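Local coordinates for protein Vv2_1132 (Vibrio vulnificus CMCP6, PDB 5Y9S) that probably acts as a LysR-type transcriptional regulator, binding DNA through a helix-turn-helix domain and sensing an effector through its regulatory domain, in a tetrameric assembly, at residues Leu95-Asp98 with His99-Arg102; Leu265-Ala268 with Phe269-Gln272; Leu23-Phe26 with Ser27-Ala30; Leu80-Val83 with Lys84-Glu88. All coordinates share one frame; numbering follows the deposited sequence.

Interaction 1. Residues Leu95-Asp98 with His99-Arg102; sequences LKTD and HTVR
Backbone hydrogen bonding between T97 and T100 closes a type I beta turn. T100 N donates to T97 O at 3.1 Å, with an N-H...O angle of 159°. The donor lies well above the carbonyl plane of T97.

The two threonines also meet through their hydroxyls. T97 OG1 and T100 OG1 are 2.7 Å apart and hydrogen-bonded, and either could give the proton. T97 OG1 sits too close to the H99 ring in the model, so its exact place is doubtful. T97 folds OG1 in over its own backbone (chi1 70°); as modelled, this turns the hydroxyl toward T100. T100 OG1 has a further, weak hydrogen bond to N129.

H99 adds a flat group beside T97. T97 CB lies in the plane of the H99 ring, at its edge, 3.3 Å from H99 ND1.

L95 adds a methyl over the face of a guanidinium. L95 CD1 rests on one side of the R102 group, offset toward its rim, 3.7 Å from R102 NE. The two side chains cross at about a right angle. The charge of R102 is met by a salt bridge to D152, while R291 binds T100 O.

The turn leads the chain from helix 67-90 into strand 100-105, which pairs in parallel with strands 129-134 and 153-157 in the periplasmic-binding-protein-like regulatory domain of LysR proteins.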
ATOM      1  N   LEU D  95     -10.506 -12.647 -24.955  1.00 38.14           N
ATOM      2  CA  LEU D  95     -10.477 -13.682 -25.990  1.00 35.08           C
ATOM      3  C   LEU D  95      -9.585 -13.186 -27.125  1.00 39.02           C
ATOM      4  O   LEU D  95      -9.941 -12.228 -27.814  1.00 53.66           O
ATOM      5  CB  LEU D  95     -11.886 -13.981 -26.516  1.00 29.18           C
ATOM      6  CG  LEU D  95     -12.031 -15.169 -27.469  1.00 34.57           C
ATOM      7  CD1 LEU D  95     -11.374 -16.417 -26.871  1.00 37.27           C
ATOM      8  CD2 LEU D  95     -13.488 -15.435 -27.792  1.00 36.82           C
ATOM      9  N   LYS D  96      -8.434 -13.819 -27.335  1.00 36.29           N
ATOM     10  CA  LYS D  96      -7.525 -13.308 -28.359  1.00 45.28           C
ATOM     11  C   LYS D  96      -8.110 -13.465 -29.759  1.00 54.04           C
ATOM     12  O   LYS D  96      -8.441 -12.467 -30.407  1.00 58.18           O
ATOM     13  CB  LYS D  96      -6.156 -13.986 -28.259  1.00 50.86           C
ATOM     14  CG  LYS D  96      -5.265 -13.432 -27.129  1.00 68.40           C
ATOM     15  CD  LYS D  96      -5.256 -11.888 -27.074  1.00 70.70           C
ATOM     16  CE  LYS D  96      -6.216 -11.308 -26.015  1.00 65.51           C
ATOM     17  NZ  LYS D  96      -6.191  -9.823 -25.953  1.00 61.54           N
ATOM     18  N   THR D  97      -8.253 -14.697 -30.235  1.00 50.20           N
ATOM     19  CA  THR D  97      -8.886 -14.957 -31.517  1.00 42.88           C
ATOM     20  C   THR D  97     -10.126 -15.810 -31.311  1.00 43.01           C
ATOM     21  O   THR D  97     -10.277 -16.503 -30.297  1.00 44.84           O
ATOM     22  CB  THR D  97      -7.939 -15.661 -32.485  1.00 38.08           C
ATOM     23  OG1 THR D  97      -7.720 -17.003 -32.038  1.00 46.85           O
ATOM     24  CG2 THR D  97      -6.616 -14.914 -32.577  1.00 21.49           C
ATOM     25  N   ASP D  98     -11.026 -15.757 -32.282  1.00 41.25           N
ATOM     26  CA  ASP D  98     -12.263 -16.494 -32.098  1.00 25.27           C
ATOM     27  C   ASP D  98     -12.100 -17.981 -32.374  1.00 29.54           C
ATOM     28  O   ASP D  98     -13.085 -18.713 -32.261  1.00 40.07           O
ATOM     29  CB  ASP D  98     -13.391 -15.891 -32.946  1.00 30.87           C
ATOM     30  CG  ASP D  98     -13.035 -15.753 -34.417  1.00 44.99           C
ATOM     31  OD1 ASP D  98     -12.187 -16.513 -34.919  1.00 55.77           O
ATOM     32  OD2 ASP D  98     -13.641 -14.891 -35.083  1.00 46.89           O
ATOM     33  N   HIS D  99     -10.889 -18.449 -32.707  1.00 35.38           N
ATOM     34  CA  HIS D  99     -10.596 -19.882 -32.752  1.00 37.42           C
ATOM     35  C   HIS D  99      -9.664 -20.318 -31.617  1.00 33.06           C
ATOM     36  O   HIS D  99      -9.058 -21.397 -31.688  1.00 32.00           O
ATOM     37  CB  HIS D  99     -10.014 -20.287 -34.113  1.00 27.11           C
ATOM     38  CG  HIS D  99      -8.599 -19.842 -34.328  1.00 35.59           C
ATOM     39  ND1 HIS D  99      -8.148 -18.583 -33.983  1.00 40.24           N
ATOM     40  CD2 HIS D  99      -7.535 -20.489 -34.863  1.00 40.53           C
ATOM     41  CE1 HIS D  99      -6.870 -18.470 -34.305  1.00 39.66           C
ATOM     42  NE2 HIS D  99      -6.473 -19.614 -34.839  1.00 39.84           N
ATOM     43  N   THR D 100      -9.540 -19.504 -30.569  1.00 27.07           N
ATOM     44  CA  THR D 100      -8.772 -19.890 -29.399  1.00 22.62           C
ATOM     45  C   THR D 100      -9.693 -20.582 -28.404  1.00 36.80           C
ATOM     46  O   THR D 100     -10.744 -20.043 -28.038  1.00 40.28           O
ATOM     47  CB  THR D 100      -8.104 -18.681 -28.733  1.00 35.01           C
ATOM     48  OG1 THR D 100      -7.167 -18.069 -29.632  1.00 37.94           O
ATOM     49  CG2 THR D 100      -7.383 -19.116 -27.479  1.00 32.89           C
ATOM     50  N   VAL D 101      -9.294 -21.773 -27.976  1.00 29.81           N
ATOM     51  CA  VAL D 101      -9.971 -22.507 -26.919  1.00 21.24           C
ATOM     52  C   VAL D 101      -9.165 -22.302 -25.642  1.00 26.28           C
ATOM     53  O   VAL D 101      -7.965 -22.611 -25.601  1.00 31.59           O
ATOM     54  CB  VAL D 101     -10.107 -23.997 -27.272  1.00 26.98           C
ATOM     55  CG1 VAL D 101     -10.978 -24.716 -26.250  1.00 32.22           C
ATOM     56  CG2 VAL D 101     -10.688 -24.161 -28.672  1.00 29.06           C
ATOM     57  N   ARG D 102      -9.818 -21.746 -24.616  1.00 22.33           N
ATOM     58  CA  ARG D 102      -9.188 -21.421 -23.337  1.00 27.82           C
ATOM     59  C   ARG D 102      -9.406 -22.589 -22.384  1.00 30.74           C
ATOM     60  O   ARG D 102     -10.548 -22.992 -22.147  1.00 28.12           O
ATOM     61  CB  ARG D 102      -9.765 -20.129 -22.752  1.00 23.19           C
ATOM     62  CG  ARG D 102      -9.119 -18.843 -23.286  1.00 24.14           C
ATOM     63  CD  ARG D 102     -10.090 -17.646 -23.294  1.00 20.36           C
ATOM     64  NE  ARG D 102     -11.481 -18.034 -23.559  1.00 30.16           N
ATOM     65  CZ  ARG D 102     -12.543 -17.292 -23.244  1.00 34.44           C
ATOM     66  NH1 ARG D 102     -13.764 -17.724 -23.526  1.00 27.06           N
ATOM     67  NH2 ARG D 102     -12.388 -16.118 -22.632  1.00 35.92           N
TER

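Interaction 2. Residues Leu265-Ala268 with Phe269-Gln272; sequences LVIA and FEEQ
F269 turns its ring back beside A268 with CG close to its own backbone N (chi1 -40°), and E270 folds its chain at chi2 (78°) to bring its carboxylate back to I267. F269 itself has positive phi and psi, in the left-handed helical region, and this kinks the chain at the end of the strand. This is the exit from the short strand 266-267 of the regulatory domain, followed at once by a type I beta turn from F269 to Q272. That turn is closed by Q272 N donating to F269 O at 2.7 Å.

The carboxylate of E270 lies close to the strand backbone. E270 OE2 is 2.9 Å from I267 O. Both are acceptors, so the approach is not a hydrogen bond and would be unfavourable for a charged carboxylate. Such closeness would probably tend to raise the pKa of the acid. E270 OE1 is 3.5 Å from A268 C, and V266 CG1 stands 4.2 Å from E270 OE2.

Strand 266-267 is antiparallel to strand 172-186, and backbone bonds join V266 to V186 and A268 to P184. The F269 ring also meets W275 edge-to-face, and L194 touches both A268 and F269.

Across the junction the A268 methyl makes a CH-pi contact over the centre of one face of the F269 ring. A268 CB is 4.1 Å from the centroid of the F269 ring.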
ATOM      1  N   LEU D 265       9.564 -48.965 -14.940  1.00 29.45           N
ATOM      2  CA  LEU D 265       8.742 -49.043 -13.744  1.00 26.54           C
ATOM      3  C   LEU D 265       7.869 -50.270 -13.874  1.00 30.19           C
ATOM      4  O   LEU D 265       7.478 -50.648 -14.978  1.00 27.57           O
ATOM      5  CB  LEU D 265       7.849 -47.810 -13.555  1.00 25.40           C
ATOM      6  CG  LEU D 265       8.501 -46.527 -13.075  1.00 24.67           C
ATOM      7  CD1 LEU D 265       7.548 -45.373 -13.264  1.00 23.72           C
ATOM      8  CD2 LEU D 265       8.927 -46.672 -11.599  1.00 24.54           C
ATOM      9  N   VAL D 266       7.575 -50.890 -12.743  1.00 27.17           N
ATOM     10  CA  VAL D 266       6.663 -52.020 -12.696  1.00 27.67           C
ATOM     11  C   VAL D 266       5.589 -51.727 -11.660  1.00 33.19           C
ATOM     12  O   VAL D 266       5.870 -51.138 -10.603  1.00 26.38           O
ATOM     13  CB  VAL D 266       7.394 -53.340 -12.351  1.00 28.75           C
ATOM     14  CG1 VAL D 266       6.488 -54.527 -12.625  1.00 34.26           C
ATOM     15  CG2 VAL D 266       8.676 -53.501 -13.167  1.00 36.76           C
ATOM     16  N   ILE D 267       4.359 -52.140 -11.962  1.00 27.00           N
ATOM     17  CA  ILE D 267       3.300 -52.094 -10.969  1.00 26.53           C
ATOM     18  C   ILE D 267       3.659 -53.053  -9.842  1.00 27.07           C
ATOM     19  O   ILE D 267       4.099 -54.181 -10.086  1.00 36.44           O
ATOM     20  CB  ILE D 267       1.949 -52.446 -11.608  1.00 29.65           C
ATOM     21  CG1 ILE D 267       1.525 -51.345 -12.580  1.00 31.93           C
ATOM     22  CG2 ILE D 267       0.890 -52.674 -10.538  1.00 26.46           C
ATOM     23  CD1 ILE D 267       0.449 -51.777 -13.543  1.00 36.66           C
ATOM     24  N   ALA D 268       3.538 -52.588  -8.603  1.00 29.09           N
ATOM     25  CA  ALA D 268       3.812 -53.417  -7.436  1.00 33.37           C
ATOM     26  C   ALA D 268       2.515 -54.017  -6.905  1.00 32.01           C
ATOM     27  O   ALA D 268       1.445 -53.414  -7.002  1.00 37.66           O
ATOM     28  CB  ALA D 268       4.506 -52.611  -6.331  1.00 32.14           C
ATOM     29  N   PHE D 269       2.620 -55.213  -6.338  1.00 33.81           N
ATOM     30  CA  PHE D 269       1.463 -55.911  -5.768  1.00 36.85           C
ATOM     31  C   PHE D 269       0.377 -56.155  -6.811  1.00 39.88           C
ATOM     32  O   PHE D 269      -0.817 -56.108  -6.509  1.00 39.82           O
ATOM     33  CB  PHE D 269       0.905 -55.153  -4.565  1.00 33.72           C
ATOM     34  CG  PHE D 269       1.963 -54.564  -3.669  1.00 45.81           C
ATOM     35  CD1 PHE D 269       3.032 -55.338  -3.226  1.00 52.53           C
ATOM     36  CD2 PHE D 269       1.889 -53.243  -3.264  1.00 42.90           C
ATOM     37  CE1 PHE D 269       3.996 -54.811  -2.393  1.00 50.14           C
ATOM     38  CE2 PHE D 269       2.859 -52.700  -2.418  1.00 43.55           C
ATOM     39  CZ  PHE D 269       3.909 -53.488  -1.983  1.00 49.82           C
ATOM     40  N   GLU D 270       0.814 -56.414  -8.040  1.00 37.36           N
ATOM     41  CA  GLU D 270       0.010 -56.858  -9.170  1.00 53.98           C
ATOM     42  C   GLU D 270      -1.149 -57.730  -8.730  1.00 54.59           C
ATOM     43  O   GLU D 270      -2.262 -57.602  -9.244  1.00 55.29           O
ATOM     44  CB  GLU D 270       0.881 -57.650 -10.156  1.00 63.49           C
ATOM     45  CG  GLU D 270       2.205 -56.973 -10.553  1.00 76.30           C
ATOM     46  CD  GLU D 270       3.321 -57.090  -9.495  1.00 83.64           C
ATOM     47  OE1 GLU D 270       3.015 -57.169  -8.280  1.00 83.84           O
ATOM     48  OE2 GLU D 270       4.514 -57.077  -9.884  1.00 83.55           O
ATOM     49  N   GLU D 271      -0.878 -58.626  -7.781  1.00 58.12           N
ATOM     50  CA  GLU D 271      -1.889 -59.574  -7.334  1.00 62.22           C
ATOM     51  C   GLU D 271      -3.095 -58.856  -6.728  1.00 61.82           C
ATOM     52  O   GLU D 271      -4.242 -59.271  -6.939  1.00 61.82           O
ATOM     53  CB  GLU D 271      -1.258 -60.568  -6.345  1.00 59.68           C
ATOM     54  CG  GLU D 271      -0.671 -59.943  -5.050  1.00 60.59           C
ATOM     55  CD  GLU D 271       0.817 -59.543  -5.127  1.00 57.74           C
ATOM     56  OE1 GLU D 271       1.426 -59.635  -6.218  1.00 50.42           O
ATOM     57  OE2 GLU D 271       1.374 -59.116  -4.083  1.00 55.05           O
ATOM     58  N   GLN D 272      -2.861 -57.746  -6.015  1.00 58.11           N
ATOM     59  CA  GLN D 272      -3.900 -57.091  -5.217  1.00 48.15           C
ATOM     60  C   GLN D 272      -4.507 -55.914  -5.983  1.00 56.87           C
ATOM     61  O   GLN D 272      -4.159 -54.747  -5.781  1.00 50.12           O
ATOM     62  CB  GLN D 272      -3.325 -56.663  -3.876  1.00 49.43           C
ATOM     63  CG  GLN D 272      -3.259 -57.800  -2.878  1.00 59.46           C
ATOM     64  CD  GLN D 272      -1.847 -58.075  -2.432  1.00 67.19           C
ATOM     65  OE1 GLN D 272      -1.004 -57.181  -2.431  1.00 73.81           O
ATOM     66  NE2 GLN D 272      -1.576 -59.315  -2.047  1.00 64.98           N
TER

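Interaction 3. Residues Leu23-Phe26 with Ser27-Ala30; sequences LGNF and SAAA
N25 caps the N-terminus of helix 26-32 by a side-chain bond to A28, in the helix-turn-helix domain just after helix 11-22. N25 OD1 accepts from A28 N at 2.9 Å, and the N-H...O angle is 167°. The donor stands above the amide plane of N25. The asparagine side chain is tucked in over the backbone (chi1 80°), and this swings OD1 over the first turn of the helix. N25 OD1 also lies 2.9 Å from S27 N. The other branch of the amide rests by a methyl, with N25 ND2 3.2 Å from A28 CB.

The backbone bonds of the helix start at the same residue. A29 N donates to N25 O at 3.0 Å. A30 N follows with a 2.7 Å bond to F26 O.

L23 packs against the helix from the preceding loop. L23 CD1 comes 3.6 Å from A29 CA and lies beside A28 O, while L23 CB touches A28 CB at 4.0 Å. The loop and the first turn are thus joined by apolar contact as well as by the cap.

Helix 26-32 is consistent with the first helix of the helix-turn-helix motif, and helix 37-51 with the recognition helix of LysR proteins. F26, A29 and A30 all touch F40 of helix 37-51. F26 and A29 also touch L20 of helix 11-22, and G24 is backbone-bonded to I63.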
ATOM      1  N   LEU D  23      21.119  -2.936 -11.335  1.00 42.65           N
ATOM      2  CA  LEU D  23      22.302  -2.757 -12.167  1.00 34.31           C
ATOM      3  C   LEU D  23      23.130  -1.619 -11.606  1.00 36.37           C
ATOM      4  O   LEU D  23      22.603  -0.676 -11.026  1.00 55.78           O
ATOM      5  CB  LEU D  23      21.901  -2.451 -13.598  1.00 32.61           C
ATOM      6  CG  LEU D  23      20.649  -3.238 -13.922  1.00 29.94           C
ATOM      7  CD1 LEU D  23      19.941  -2.694 -15.135  1.00 32.03           C
ATOM      8  CD2 LEU D  23      21.087  -4.654 -14.154  1.00 36.20           C
ATOM      9  N   GLY D  24      24.429  -1.704 -11.748  1.00 37.72           N
ATOM     10  CA  GLY D  24      25.144  -0.649 -11.064  1.00 45.36           C
ATOM     11  C   GLY D  24      25.321   0.651 -11.824  1.00 41.60           C
ATOM     12  O   GLY D  24      26.035   1.535 -11.332  1.00 36.51           O
ATOM     13  N   ASN D  25      24.716   0.812 -13.001  1.00 25.84           N
ATOM     14  CA  ASN D  25      25.174   1.877 -13.875  1.00 22.83           C
ATOM     15  C   ASN D  25      24.062   2.341 -14.806  1.00 25.94           C
ATOM     16  O   ASN D  25      23.083   1.628 -15.063  1.00 24.11           O
ATOM     17  CB  ASN D  25      26.413   1.435 -14.679  1.00 31.05           C
ATOM     18  CG  ASN D  25      26.057   0.586 -15.875  1.00 42.10           C
ATOM     19  OD1 ASN D  25      25.854   1.098 -16.973  1.00 52.49           O
ATOM     20  ND2 ASN D  25      25.968  -0.721 -15.670  1.00 48.64           N
ATOM     21  N   PHE D  26      24.251   3.559 -15.335  1.00 28.94           N
ATOM     22  CA  PHE D  26      23.209   4.202 -16.131  1.00 26.04           C
ATOM     23  C   PHE D  26      22.984   3.471 -17.438  1.00 23.11           C
ATOM     24  O   PHE D  26      21.840   3.256 -17.845  1.00 28.52           O
ATOM     25  CB  PHE D  26      23.575   5.664 -16.394  1.00 23.45           C
ATOM     26  CG  PHE D  26      23.252   6.565 -15.247  1.00 27.55           C
ATOM     27  CD1 PHE D  26      24.156   6.736 -14.201  1.00 27.30           C
ATOM     28  CD2 PHE D  26      22.022   7.192 -15.177  1.00 19.09           C
ATOM     29  CE1 PHE D  26      23.834   7.537 -13.114  1.00 25.91           C
ATOM     30  CE2 PHE D  26      21.701   7.990 -14.098  1.00 18.65           C
ATOM     31  CZ  PHE D  26      22.602   8.163 -13.068  1.00 21.62           C
ATOM     32  N   SER D  27      24.070   3.086 -18.106  1.00 26.37           N
ATOM     33  CA  SER D  27      23.955   2.486 -19.423  1.00 21.39           C
ATOM     34  C   SER D  27      23.134   1.202 -19.366  1.00 31.16           C
ATOM     35  O   SER D  27      22.197   1.016 -20.156  1.00 27.96           O
ATOM     36  CB  SER D  27      25.349   2.229 -19.994  1.00 22.54           C
ATOM     37  OG  SER D  27      25.240   1.789 -21.326  1.00 40.61           O
ATOM     38  N   ALA D  28      23.467   0.304 -18.428  1.00 29.67           N
ATOM     39  CA  ALA D  28      22.705  -0.935 -18.288  1.00 26.89           C
ATOM     40  C   ALA D  28      21.269  -0.652 -17.869  1.00 32.20           C
ATOM     41  O   ALA D  28      20.321  -1.234 -18.422  1.00 29.95           O
ATOM     42  CB  ALA D  28      23.387  -1.847 -17.275  1.00 35.89           C
ATOM     43  N   ALA D  29      21.087   0.259 -16.909  1.00 25.74           N
ATOM     44  CA  ALA D  29      19.739   0.606 -16.472  1.00 31.79           C
ATOM     45  C   ALA D  29      18.914   1.186 -17.616  1.00 30.95           C
ATOM     46  O   ALA D  29      17.716   0.894 -17.737  1.00 33.89           O
ATOM     47  CB  ALA D  29      19.805   1.583 -15.300  1.00 26.84           C
ATOM     48  N   ALA D  30      19.533   1.999 -18.476  1.00 29.96           N
ATOM     49  CA  ALA D  30      18.779   2.586 -19.583  1.00 31.58           C
ATOM     50  C   ALA D  30      18.362   1.528 -20.599  1.00 42.11           C
ATOM     51  O   ALA D  30      17.272   1.617 -21.179  1.00 40.56           O
ATOM     52  CB  ALA D  30      19.599   3.675 -20.267  1.00 30.03           C
TER

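Interaction 4. Residues Leu80-Val83 with Lys84-Glu88; sequences LNQV and KVTKE
V85 sets its CG1 methyl beside the amide of Q82, with V85 CG1 3.9 Å from Q82 NE2. Q82 leaves with CG extended, opposite its backbone N (chi1 -168°), then bends at chi2, which carries the amide forward along the helix, to V85 and T86. The other methyl of V85 faces N81: V85 CG2 is 3.4 Å from N81 O and a little farther from N81 OD1.

T86 meets Q82 more closely. T86 OG1 donates to Q82 O at 2.8 Å, nearly in line with the carbonyl. T86 N donates to the same oxygen at 3.1 Å, from above the carbonyl plane. Q82 O therefore takes two bonds from one residue. The hydroxyl reaches it because T86 holds OG1 beside its own backbone N (chi1 -65°).

All of this lies within helix 67-90, the long linker helix that in LysR proteins joins the DNA-binding domain to the regulatory domain and pairs with its copy in a dimer. Here V83 packs on L79 of a second subunit, Q82 on N78 and T86 on Y75 of that subunit. L80 and V83 also touch F11 of helix 11-22 in their own chain.

Helical backbone bonds accompany these contacts. K84 N donates to L80 O at 3.0 Å and V85 N to N81 O at 2.8 Å. K87 N bonds V83 O at 3.1 Å, while K87 NZ reaches W50 O of the second subunit.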
ATOM      1  N   LEU D  80       4.611   1.054  -7.005  1.00 15.12           N
ATOM      2  CA  LEU D  80       4.627   0.117  -8.116  1.00 17.97           C
ATOM      3  C   LEU D  80       3.629  -1.001  -7.879  1.00 13.69           C
ATOM      4  O   LEU D  80       2.743  -1.249  -8.707  1.00 16.76           O
ATOM      5  CB  LEU D  80       6.034  -0.439  -8.289  1.00 23.87           C
ATOM      6  CG  LEU D  80       6.579  -0.449  -9.708  1.00 35.80           C
ATOM      7  CD1 LEU D  80       6.285   0.865 -10.410  1.00 21.28           C
ATOM      8  CD2 LEU D  80       8.069  -0.661  -9.609  1.00 49.68           C
ATOM      9  N   ASN D  81       3.731  -1.658  -6.718  1.00 12.10           N
ATOM     10  CA  ASN D  81       2.827  -2.764  -6.402  1.00 15.80           C
ATOM     11  C   ASN D  81       1.372  -2.295  -6.340  1.00 17.88           C
ATOM     12  O   ASN D  81       0.468  -2.956  -6.872  1.00 12.97           O
ATOM     13  CB  ASN D  81       3.238  -3.416  -5.082  1.00 21.74           C
ATOM     14  CG  ASN D  81       2.224  -4.431  -4.601  1.00 45.55           C
ATOM     15  OD1 ASN D  81       2.096  -5.515  -5.181  1.00 52.24           O
ATOM     16  ND2 ASN D  81       1.481  -4.082  -3.543  1.00 49.37           N
ATOM     17  N   GLN D  82       1.126  -1.136  -5.732  1.00 14.07           N
ATOM     18  CA  GLN D  82      -0.249  -0.666  -5.642  1.00 13.39           C
ATOM     19  C   GLN D  82      -0.807  -0.282  -7.008  1.00 22.64           C
ATOM     20  O   GLN D  82      -2.026  -0.345  -7.226  1.00 23.45           O
ATOM     21  CB  GLN D  82      -0.336   0.501  -4.682  1.00 17.15           C
ATOM     22  CG  GLN D  82      -1.756   0.879  -4.300  1.00 43.98           C
ATOM     23  CD  GLN D  82      -2.562  -0.269  -3.691  1.00 53.87           C
ATOM     24  OE1 GLN D  82      -2.201  -0.823  -2.643  1.00 57.33           O
ATOM     25  NE2 GLN D  82      -3.667  -0.623  -4.349  1.00 44.25           N
ATOM     26  N   VAL D  83       0.049   0.118  -7.943  1.00 27.43           N
ATOM     27  CA  VAL D  83      -0.454   0.445  -9.271  1.00 15.00           C
ATOM     28  C   VAL D  83      -0.772  -0.827 -10.039  1.00 14.73           C
ATOM     29  O   VAL D  83      -1.848  -0.947 -10.647  1.00 12.68           O
ATOM     30  CB  VAL D  83       0.546   1.335 -10.021  1.00 16.54           C
ATOM     31  CG1 VAL D  83       0.250   1.303 -11.496  1.00 12.60           C
ATOM     32  CG2 VAL D  83       0.476   2.756  -9.450  1.00 14.09           C
ATOM     33  N   LYS D  84       0.150  -1.797 -10.008  1.00 12.53           N
ATOM     34  CA  LYS D  84      -0.100  -3.092 -10.640  1.00 13.48           C
ATOM     35  C   LYS D  84      -1.322  -3.779 -10.027  1.00 17.34           C
ATOM     36  O   LYS D  84      -2.172  -4.317 -10.737  1.00 15.53           O
ATOM     37  CB  LYS D  84       1.141  -3.974 -10.504  1.00 20.34           C
ATOM     38  CG  LYS D  84       0.870  -5.468 -10.669  1.00 36.21           C
ATOM     39  CD  LYS D  84       2.125  -6.303 -10.399  1.00 43.12           C
ATOM     40  CE  LYS D  84       1.808  -7.517  -9.538  1.00 47.59           C
ATOM     41  NZ  LYS D  84       2.286  -7.328  -8.134  1.00 48.88           N
ATOM     42  N   VAL D  85      -1.441  -3.742  -8.704  1.00 10.48           N
ATOM     43  CA  VAL D  85      -2.609  -4.327  -8.056  1.00 16.91           C
ATOM     44  C   VAL D  85      -3.883  -3.639  -8.520  1.00 25.92           C
ATOM     45  O   VAL D  85      -4.926  -4.296  -8.655  1.00 22.58           O
ATOM     46  CB  VAL D  85      -2.422  -4.273  -6.520  1.00 13.57           C
ATOM     47  CG1 VAL D  85      -3.719  -4.232  -5.807  1.00 26.30           C
ATOM     48  CG2 VAL D  85      -1.598  -5.488  -6.055  1.00 14.09           C
ATOM     49  N   THR D  86      -3.823  -2.322  -8.812  1.00 12.35           N
ATOM     50  CA  THR D  86      -5.029  -1.631  -9.276  1.00  9.79           C
ATOM     51  C   THR D  86      -5.450  -2.163 -10.626  1.00 15.20           C
ATOM     52  O   THR D  86      -6.645  -2.360 -10.882  1.00 18.97           O
ATOM     53  CB  THR D  86      -4.821  -0.113  -9.363  1.00  9.92           C
ATOM     54  OG1 THR D  86      -4.610   0.399  -8.043  1.00 14.36           O
ATOM     55  CG2 THR D  86      -6.079   0.596  -9.973  1.00 10.27           C
ATOM     56  N   LYS D  87      -4.468  -2.438 -11.484  1.00 10.24           N
ATOM     57  CA  LYS D  87      -4.751  -2.937 -12.819  1.00 11.52           C
ATOM     58  C   LYS D  87      -5.318  -4.352 -12.767  1.00 10.59           C
ATOM     59  O   LYS D  87      -6.286  -4.660 -13.467  1.00 17.20           O
ATOM     60  CB  LYS D  87      -3.465  -2.887 -13.668  1.00 15.79           C
ATOM     61  CG  LYS D  87      -3.683  -3.087 -15.156  1.00 21.38           C
ATOM     62  CD  LYS D  87      -3.459  -1.774 -15.941  1.00 31.37           C
ATOM     63  CE  LYS D  87      -3.846  -1.970 -17.409  1.00 35.89           C
ATOM     64  NZ  LYS D  87      -3.546  -0.822 -18.312  1.00 41.85           N
ATOM     65  N   GLU D  88      -4.718  -5.240 -11.952  1.00 10.28           N
ATOM     66  CA  GLU D  88      -5.148  -6.644 -11.941  1.00 18.46           C
ATOM     67  C   GLU D  88      -6.523  -6.794 -11.307  1.00 18.47           C
ATOM     68  O   GLU D  88      -7.330  -7.608 -11.768  1.00 21.09           O
ATOM     69  CB  GLU D  88      -4.149  -7.528 -11.185  1.00 16.05           C
ATOM     70  CG  GLU D  88      -2.782  -7.613 -11.811  1.00 29.22           C
ATOM     71  CD  GLU D  88      -1.763  -8.257 -10.882  1.00 43.08           C
ATOM     72  OE1 GLU D  88      -2.119  -8.556  -9.707  1.00 40.75           O
ATOM     73  OE2 GLU D  88      -0.619  -8.478 -11.338  1.00 43.88           O
TER

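Interactions 1 and 2 are surface turns of the regulatory domain. Both reach the same mixed sheet, their centres about 43 Å apart. Interaction 1 leads into a strand and uses hydroxyls and a guanidinium. Interaction 2 leaves a strand, pairs a methyl with a ring and brings a carboxylate near a carbonyl oxygen. Interactions 3 and 4 are partly buried, with centres about 25 Å apart. Interaction 3 joins a loop to a capped helix start; 4 lies wholly within one helix and touches other subunits. Interactions 4 and 1 stand on consecutive elements, helix 67-90 and strand 100-105, about 12 Å apart at their nearest atoms. Interactions 2 and 3 lie on opposite sides of the chain's centre.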